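Local coordinates for protein phospholipase C-beta (PLC-beta) (Sepia officinalis, PDB 3QR0) that is a multidomain member of the phosphoinositide-specific phospholipase C family, with PH, EF-hand-like, TIM-barrel and C2 modules, and binds a calcium ion, at residues 416-429 with 503-517. Sequence-based numbering, arbitrary orientation.
With CA (calcium ion), chain B.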
ATOM      1  N   PHE A 416      18.761  -5.646 -14.189  1.00 24.25           N
ATOM      2  CA  PHE A 416      19.538  -6.862 -14.385  1.00 25.06           C
ATOM      3  C   PHE A 416      20.901  -6.737 -13.707  1.00 25.47           C
ATOM      4  O   PHE A 416      21.658  -5.810 -13.980  1.00 26.05           O
ATOM      5  CB  PHE A 416      19.752  -7.146 -15.875  1.00 25.76           C
ATOM      6  CG  PHE A 416      18.580  -7.808 -16.552  1.00 26.92           C
ATOM      7  CD1 PHE A 416      18.725  -9.045 -17.163  1.00 29.01           C
ATOM      8  CD2 PHE A 416      17.335  -7.194 -16.583  1.00 28.09           C
ATOM      9  CE1 PHE A 416      17.638  -9.662 -17.798  1.00 29.61           C
ATOM     10  CE2 PHE A 416      16.248  -7.801 -17.208  1.00 28.31           C
ATOM     11  CZ  PHE A 416      16.402  -9.034 -17.817  1.00 29.26           C
ATOM     12  N   GLU A 417      21.202  -7.670 -12.816  1.00 25.25           N
ATOM     13  CA  GLU A 417      22.562  -7.862 -12.343  1.00 25.75           C
ATOM     14  C   GLU A 417      23.042  -9.106 -13.078  1.00 26.29           C
ATOM     15  O   GLU A 417      22.682 -10.230 -12.731  1.00 26.13           O
ATOM     16  CB  GLU A 417      22.593  -8.046 -10.832  1.00 25.44           C
ATOM     17  CG  GLU A 417      23.969  -7.931 -10.228  1.00 26.20           C
ATOM     18  CD  GLU A 417      23.999  -8.388  -8.783  1.00 26.29           C
ATOM     19  OE1 GLU A 417      23.246  -7.822  -7.963  1.00 25.31           O
ATOM     20  OE2 GLU A 417      24.772  -9.316  -8.473  1.00 27.07           O
ATOM     21  N   ASN A 418      23.832  -8.883 -14.120  1.00 26.84           N
ATOM     22  CA  ASN A 418      24.118  -9.906 -15.119  1.00 27.42           C
ATOM     23  C   ASN A 418      25.459 -10.596 -14.877  1.00 27.70           C
ATOM     24  O   ASN A 418      26.506  -9.964 -14.957  1.00 28.28           O
ATOM     25  CB  ASN A 418      24.106  -9.231 -16.490  1.00 28.00           C
ATOM     26  CG  ASN A 418      23.905 -10.199 -17.624  1.00 29.44           C
ATOM     27  OD1 ASN A 418      24.185 -11.394 -17.507  1.00 30.98           O
ATOM     28  ND2 ASN A 418      23.434  -9.678 -18.755  1.00 31.14           N
ATOM     29  N   HIS A 419      25.426 -11.893 -14.579  1.00 27.66           N
ATOM     30  CA  HIS A 419      26.656 -12.669 -14.392  1.00 28.19           C
ATOM     31  C   HIS A 419      26.797 -13.799 -15.408  1.00 28.78           C
ATOM     32  O   HIS A 419      27.647 -14.668 -15.252  1.00 29.15           O
ATOM     33  CB  HIS A 419      26.713 -13.236 -12.973  1.00 27.91           C
ATOM     34  CG  HIS A 419      26.618 -12.191 -11.912  1.00 27.16           C
ATOM     35  ND1 HIS A 419      27.721 -11.523 -11.430  1.00 28.20           N
ATOM     36  CD2 HIS A 419      25.548 -11.673 -11.265  1.00 26.99           C
ATOM     37  CE1 HIS A 419      27.336 -10.645 -10.522  1.00 27.91           C
ATOM     38  NE2 HIS A 419      26.022 -10.717 -10.401  1.00 27.50           N
ATOM     39  N   CYS A 420      25.977 -13.777 -16.455  1.00 28.72           N
ATOM     40  CA  CYS A 420      25.919 -14.897 -17.391  1.00 29.39           C
ATOM     41  C   CYS A 420      27.008 -14.842 -18.457  1.00 29.95           C
ATOM     42  O   CYS A 420      27.466 -13.770 -18.843  1.00 29.82           O
ATOM     43  CB  CYS A 420      24.552 -14.949 -18.074  1.00 29.21           C
ATOM     44  SG  CYS A 420      23.241 -15.533 -17.009  1.00 29.58           S
ATOM     45  N   SER A 421      27.408 -16.019 -18.926  1.00 30.59           N
ATOM     46  CA  SER A 421      28.270 -16.138 -20.097  1.00 31.39           C
ATOM     47  C   SER A 421      27.509 -15.646 -21.321  1.00 31.23           C
ATOM     48  O   SER A 421      26.285 -15.496 -21.282  1.00 30.59           O
ATOM     49  CB  SER A 421      28.680 -17.593 -20.303  1.00 31.98           C
ATOM     50  OG  SER A 421      27.535 -18.403 -20.536  1.00 32.64           O
ATOM     51  N   VAL A 422      28.233 -15.415 -22.409  1.00 31.81           N
ATOM     52  CA  VAL A 422      27.629 -14.924 -23.643  1.00 32.01           C
ATOM     53  C   VAL A 422      26.500 -15.841 -24.134  1.00 31.97           C
ATOM     54  O   VAL A 422      25.452 -15.358 -24.569  1.00 31.84           O
ATOM     55  CB  VAL A 422      28.698 -14.737 -24.759  1.00 32.99           C
ATOM     56  CG1 VAL A 422      28.045 -14.454 -26.109  1.00 33.26           C
ATOM     57  CG2 VAL A 422      29.660 -13.614 -24.388  1.00 32.87           C
ATOM     58  N   ALA A 423      26.707 -17.154 -24.041  1.00 32.21           N
ATOM     59  CA  ALA A 423      25.729 -18.130 -24.530  1.00 32.18           C
ATOM     60  C   ALA A 423      24.406 -18.052 -23.771  1.00 31.23           C
ATOM     61  O   ALA A 423      23.328 -18.105 -24.371  1.00 30.84           O
ATOM     62  CB  ALA A 423      26.307 -19.557 -24.458  1.00 32.68           C
ATOM     63  N   GLN A 424      24.483 -17.926 -22.451  1.00 30.46           N
ATOM     64  CA  GLN A 424      23.270 -17.842 -21.644  1.00 29.55           C
ATOM     65  C   GLN A 424      22.646 -16.439 -21.662  1.00 29.08           C
ATOM     66  O   GLN A 424      21.437 -16.311 -21.496  1.00 28.88           O
ATOM     67  CB  GLN A 424      23.520 -18.379 -20.233  1.00 29.09           C
ATOM     68  CG  GLN A 424      23.877 -19.886 -20.256  1.00 28.97           C
ATOM     69  CD  GLN A 424      23.667 -20.607 -18.930  1.00 28.73           C
ATOM     70  OE1 GLN A 424      22.756 -20.291 -18.165  1.00 28.71           O
ATOM     71  NE2 GLN A 424      24.505 -21.600 -18.666  1.00 29.24           N
ATOM     72  N   GLN A 425      23.457 -15.404 -21.896  1.00 29.34           N
ATOM     73  CA  GLN A 425      22.938 -14.043 -22.141  1.00 28.99           C
ATOM     74  C   GLN A 425      22.097 -13.972 -23.419  1.00 29.41           C
ATOM     75  O   GLN A 425      21.137 -13.200 -23.496  1.00 28.83           O
ATOM     76  CB  GLN A 425      24.072 -13.007 -22.220  1.00 29.27           C
ATOM     77  CG  GLN A 425      24.664 -12.625 -20.872  1.00 29.07           C
ATOM     78  CD  GLN A 425      25.575 -11.412 -20.948  1.00 30.45           C
ATOM     79  OE1 GLN A 425      25.227 -10.393 -21.546  1.00 30.79           O
ATOM     80  NE2 GLN A 425      26.745 -11.513 -20.330  1.00 30.92           N
ATOM     81  N   LYS A 426      22.468 -14.760 -24.427  1.00 30.18           N
ATOM     82  CA  LYS A 426      21.659 -14.879 -25.639  1.00 30.84           C
ATOM     83  C   LYS A 426      20.273 -15.395 -25.290  1.00 30.30           C
ATOM     84  O   LYS A 426      19.271 -14.927 -25.839  1.00 30.13           O
ATOM     85  CB  LYS A 426      22.320 -15.810 -26.656  1.00 32.07           C
ATOM     86  CG  LYS A 426      23.456 -15.164 -27.425  1.00 33.55           C
ATOM     87  CD  LYS A 426      24.266 -16.198 -28.188  1.00 35.43           C
ATOM     88  CE  LYS A 426      25.279 -15.540 -29.112  1.00 37.50           C
ATOM     89  NZ  LYS A 426      24.658 -15.008 -30.378  1.00 38.35           N
ATOM     90  N   LEU A 427      20.227 -16.346 -24.358  1.00 29.84           N
ATOM     91  CA  LEU A 427      18.971 -16.916 -23.899  1.00 29.54           C
ATOM     92  C   LEU A 427      18.174 -15.924 -23.057  1.00 28.62           C
ATOM     93  O   LEU A 427      16.954 -15.851 -23.200  1.00 28.91           O
ATOM     94  CB  LEU A 427      19.216 -18.224 -23.135  1.00 29.61           C
ATOM     95  CG  LEU A 427      19.842 -19.334 -23.988  1.00 30.93           C
ATOM     96  CD1 LEU A 427      20.219 -20.533 -23.133  1.00 31.93           C
ATOM     97  CD2 LEU A 427      18.900 -19.753 -25.120  1.00 31.67           C
ATOM     98  N   LEU A 428      18.847 -15.154 -22.198  1.00 28.14           N
ATOM     99  CA  LEU A 428      18.179 -14.079 -21.454  1.00 27.08           C
ATOM    100  C   LEU A 428      17.439 -13.163 -22.421  1.00 27.38           C
ATOM    101  O   LEU A 428      16.249 -12.901 -22.250  1.00 26.79           O
ATOM    102  CB  LEU A 428      19.168 -13.234 -20.645  1.00 26.78           C
ATOM    103  CG  LEU A 428      19.976 -13.864 -19.509  1.00 25.91           C
ATOM    104  CD1 LEU A 428      20.916 -12.827 -18.912  1.00 25.14           C
ATOM    105  CD2 LEU A 428      19.084 -14.457 -18.436  1.00 25.36           C
ATOM    106  N   ALA A 429      18.159 -12.683 -23.434  1.00 28.12           N
ATOM    107  CA  ALA A 429      17.597 -11.777 -24.438  1.00 28.67           C
ATOM    108  C   ALA A 429      16.459 -12.432 -25.201  1.00 29.07           C
ATOM    109  O   ALA A 429      15.422 -11.810 -25.430  1.00 29.16           O
ATOM    110  CB  ALA A 429      18.680 -11.317 -25.408  1.00 29.05           C
ATOM    111  N   THR A 503      27.554  -8.992  -4.663  1.00 27.60           N
ATOM    112  CA  THR A 503      27.638  -9.528  -6.027  1.00 28.27           C
ATOM    113  C   THR A 503      27.440  -8.454  -7.109  1.00 28.53           C
ATOM    114  O   THR A 503      27.893  -8.626  -8.234  1.00 28.88           O
ATOM    115  CB  THR A 503      26.625 -10.672  -6.271  1.00 27.91           C
ATOM    116  OG1 THR A 503      25.288 -10.175  -6.141  1.00 26.73           O
ATOM    117  CG2 THR A 503      26.854 -11.827  -5.284  1.00 27.89           C
ATOM    118  N   ALA A 504      26.782  -7.348  -6.768  1.00 28.75           N
ATOM    119  CA  ALA A 504      26.563  -6.258  -7.722  1.00 29.37           C
ATOM    120  C   ALA A 504      27.845  -5.500  -8.081  1.00 30.56           C
ATOM    121  O   ALA A 504      27.858  -4.733  -9.044  1.00 31.02           O
ATOM    122  CB  ALA A 504      25.519  -5.294  -7.185  1.00 28.75           C
ATOM    123  N   ALA A 505      28.911  -5.703  -7.309  1.00 31.81           N
ATOM    124  CA  ALA A 505      30.193  -5.022  -7.539  1.00 33.38           C
ATOM    125  C   ALA A 505      30.883  -5.422  -8.852  1.00 34.65           C
ATOM    126  O   ALA A 505      31.630  -4.629  -9.420  1.00 35.30           O
ATOM    127  CB  ALA A 505      31.138  -5.280  -6.361  1.00 33.60           C
ATOM    128  N   LYS A 506      30.651  -6.652  -9.310  1.00 35.55           N
ATOM    129  CA  LYS A 506      31.300  -7.177 -10.516  1.00 36.85           C
ATOM    130  C   LYS A 506      30.329  -8.031 -11.327  1.00 36.52           C
ATOM    131  O   LYS A 506      29.986  -9.144 -10.925  1.00 36.78           O
ATOM    132  CB  LYS A 506      32.536  -8.005 -10.143  1.00 37.85           C
ATOM    133  CG  LYS A 506      33.303  -8.575 -11.347  1.00 39.99           C
ATOM    134  CD  LYS A 506      34.585  -9.292 -10.939  1.00 42.18           C
ATOM    135  CE  LYS A 506      34.306 -10.512 -10.066  1.00 43.15           C
ATOM    136  NZ  LYS A 506      35.496 -11.399  -9.935  1.00 44.77           N
ATOM    137  N   GLU A 507      29.903  -7.503 -12.470  1.00 36.25           N
ATOM    138  CA  GLU A 507      29.050  -8.227 -13.409  1.00 36.08           C
ATOM    139  C   GLU A 507      29.871  -8.708 -14.594  1.00 36.57           C
ATOM    140  O   GLU A 507      31.024  -8.314 -14.755  1.00 37.03           O
ATOM    141  CB  GLU A 507      27.956  -7.304 -13.933  1.00 35.62           C
ATOM    142  CG  GLU A 507      26.958  -6.861 -12.905  1.00 35.56           C
ATOM    143  CD  GLU A 507      26.021  -5.819 -13.474  1.00 35.96           C
ATOM    144  OE1 GLU A 507      26.348  -4.624 -13.343  1.00 36.15           O
ATOM    145  OE2 GLU A 507      24.993  -6.197 -14.084  1.00 35.35           O
ATOM    146  N   ALA A 508      29.259  -9.535 -15.437  1.00 36.45           N
ATOM    147  CA  ALA A 508      29.876  -9.947 -16.694  1.00 37.23           C
ATOM    148  C   ALA A 508      29.790  -8.802 -17.698  1.00 37.51           C
ATOM    149  O   ALA A 508      28.981  -7.888 -17.535  1.00 36.91           O
ATOM    150  CB  ALA A 508      29.179 -11.177 -17.246  1.00 37.04           C
ATOM    151  N   GLU A 509      30.623  -8.853 -18.734  1.00 38.69           N
ATOM    152  CA  GLU A 509      30.532  -7.890 -19.834  1.00 39.40           C
ATOM    153  C   GLU A 509      29.234  -8.166 -20.577  1.00 38.87           C
ATOM    154  O   GLU A 509      28.773  -9.310 -20.629  1.00 38.96           O
ATOM    155  CB  GLU A 509      31.710  -8.017 -20.812  1.00 40.83           C
ATOM    156  CG  GLU A 509      33.100  -8.035 -20.180  1.00 42.88           C
ATOM    157  CD  GLU A 509      33.354  -6.864 -19.255  1.00 44.52           C
ATOM    158  OE1 GLU A 509      32.945  -5.729 -19.587  1.00 46.27           O
ATOM    159  OE2 GLU A 509      33.978  -7.082 -18.192  1.00 46.50           O
ATOM    160  N   ALA A 510      28.643  -7.125 -21.148  1.00 38.38           N
ATOM    161  CA  ALA A 510      27.379  -7.272 -21.848  1.00 37.93           C
ATOM    162  C   ALA A 510      27.599  -7.955 -23.189  1.00 38.42           C
ATOM    163  O   ALA A 510      28.523  -7.610 -23.930  1.00 39.28           O
ATOM    164  CB  ALA A 510      26.715  -5.916 -22.044  1.00 37.71           C
ATOM    165  N   ALA A 511      26.764  -8.946 -23.481  1.00 37.98           N
ATOM    166  CA  ALA A 511      26.664  -9.493 -24.826  1.00 38.42           C
ATOM    167  C   ALA A 511      25.882  -8.482 -25.657  1.00 38.29           C
ATOM    168  O   ALA A 511      25.136  -7.663 -25.108  1.00 36.77           O
ATOM    169  CB  ALA A 511      25.952 -10.828 -24.809  1.00 38.20           C
ATOM    170  N   GLU A 512      26.046  -8.543 -26.975  1.00 38.93           N
ATOM    171  CA  GLU A 512      25.382  -7.593 -27.866  1.00 39.25           C
ATOM    172  C   GLU A 512      23.852  -7.721 -27.828  1.00 38.41           C
ATOM    173  O   GLU A 512      23.151  -6.718 -27.933  1.00 38.03           O
ATOM    174  CB  GLU A 512      25.910  -7.731 -29.302  1.00 40.69           C
ATOM    175  CG  GLU A 512      25.389  -6.655 -30.258  1.00 42.21           C
ATOM    176  CD  GLU A 512      26.363  -6.323 -31.381  1.00 45.13           C
ATOM    177  OE1 GLU A 512      27.071  -7.233 -31.869  1.00 47.52           O
ATOM    178  OE2 GLU A 512      26.418  -5.141 -31.781  1.00 47.42           O
ATOM    179  N   GLU A 513      23.339  -8.939 -27.654  1.00 38.00           N
ATOM    180  CA  GLU A 513      21.883  -9.156 -27.598  1.00 37.33           C
ATOM    181  C   GLU A 513      21.238  -8.520 -26.365  1.00 35.76           C
ATOM    182  O   GLU A 513      20.096  -8.064 -26.435  1.00 35.16           O
ATOM    183  CB  GLU A 513      21.525 -10.647 -27.630  1.00 37.78           C
ATOM    184  CG  GLU A 513      21.750 -11.333 -28.972  1.00 39.86           C
ATOM    185  CD  GLU A 513      23.164 -11.856 -29.156  1.00 42.03           C
ATOM    186  OE1 GLU A 513      23.378 -12.615 -30.127  1.00 44.26           O
ATOM    187  OE2 GLU A 513      24.058 -11.518 -28.346  1.00 42.17           O
ATOM    188  N   MET A 514      21.953  -8.512 -25.239  1.00 34.64           N
ATOM    189  CA  MET A 514      21.453  -7.853 -24.028  1.00 33.37           C
ATOM    190  C   MET A 514      21.652  -6.350 -24.126  1.00 32.47           C
ATOM    191  O   MET A 514      20.739  -5.585 -23.835  1.00 31.89           O
ATOM    192  CB  MET A 514      22.134  -8.386 -22.760  1.00 33.14           C
ATOM    193  CG  MET A 514      21.526  -9.672 -22.213  1.00 33.98           C
ATOM    194  SD  MET A 514      19.749  -9.572 -21.908  1.00 35.15           S
ATOM    195  CE  MET A 514      19.687  -8.261 -20.684  1.00 34.47           C
ATOM    196  N   SER A 515      22.845  -5.935 -24.535  1.00 32.27           N
ATOM    197  CA  SER A 515      23.135  -4.525 -24.783  1.00 32.07           C
ATOM    198  C   SER A 515      22.059  -3.870 -25.661  1.00 31.79           C
ATOM    199  O   SER A 515      21.607  -2.763 -25.364  1.00 31.12           O
ATOM    200  CB  SER A 515      24.511  -4.378 -25.431  1.00 32.90           C
ATOM    201  OG  SER A 515      24.915  -3.024 -25.489  1.00 33.99           O
ATOM    202  N   ALA A 516      21.639  -4.578 -26.713  1.00 31.91           N
ATOM    203  CA  ALA A 516      20.651  -4.079 -27.682  1.00 31.97           C
ATOM    204  C   ALA A 516      19.302  -3.698 -27.076  1.00 31.02           C
ATOM    205  O   ALA A 516      18.593  -2.861 -27.626  1.00 31.11           O
ATOM    206  CB  ALA A 516      20.436  -5.114 -28.801  1.00 32.65           C
ATOM    207  N   LEU A 517      18.943  -4.310 -25.951  1.00 30.17           N
ATOM    208  CA  LEU A 517      17.662  -4.027 -25.300  1.00 29.49           C
ATOM    209  C   LEU A 517      17.701  -2.791 -24.388  1.00 28.57           C
ATOM    210  O   LEU A 517      16.657  -2.344 -23.917  1.00 28.12           O
ATOM    211  CB  LEU A 517      17.206  -5.241 -24.491  1.00 29.15           C
ATOM    212  CG  LEU A 517      17.134  -6.571 -25.251  1.00 30.45           C
ATOM    213  CD1 LEU A 517      16.723  -7.680 -24.311  1.00 31.09           C
ATOM    214  CD2 LEU A 517      16.179  -6.488 -26.443  1.00 32.50           C
TER
HETATM  215 CA    CA B1000      21.325  -8.197  -6.621  1.00 22.54          CA
HETATM  216  O   HOH W   1      26.330 -12.246 -29.171  1.00 36.15           O
HETATM  217  O   HOH W   2      22.834  -8.992  -4.851  1.00 20.83           O
HETATM  218  O   HOH W   3      21.795  -6.472  -4.966  1.00 21.27           O
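Glu417 and Thr503 meet near the C-terminal end of strand 412-418, a strand of the TIM-barrel X region, where Glu417 OE1 binds the calcium ion alongside Asn339, Glu368 and Asp370. Glu417 OE2 takes two bonds: Thr503 OG1 donates to its syn lone pair at 2.5 Å, and His419 NE2 to its anti lone pair, with Glu417 OE2 only 6° out of the imidazole plane. These bonds, with the calcium on OE1, fix the carboxylate's rotation. Trp372 stacks on the His419 ring, and the carbonyls of Thr503 and Lys506 sit at its edge.

Past this site segment 503-517 runs alongside the strand end and onto helix 422-436. Ala508 N donates to Asn418 O (2.8 Å), while the extended Glu507 chain brings Glu507 OE2 to Asn418 N (2.9 Å). The small methyl of Ala508 lies against Cys420 O, and that of Ala511 against CB and OE1 of Gln425. The Gln425 amide joins the two segments: OE1 accepts from Ala511 N, and NE2 donates across to Glu509 O as well as to Cys420 O of its own segment.

Farther along, Met514 fills the hollow between Phe416, Gln425, Leu428 and Ala429. Bent at chi2 and chi3 (-54° and -61°), it tucks SD against Leu428 CB and Ala429, and Met514 CE makes an off-centre CH-pi contact, 3.7 Å from Phe416 CD1. Ala429 CB rests on Glu513 CB, beside the outer salt bridge from Lys426 NZ to Glu513 OE1, 2.7 Å long.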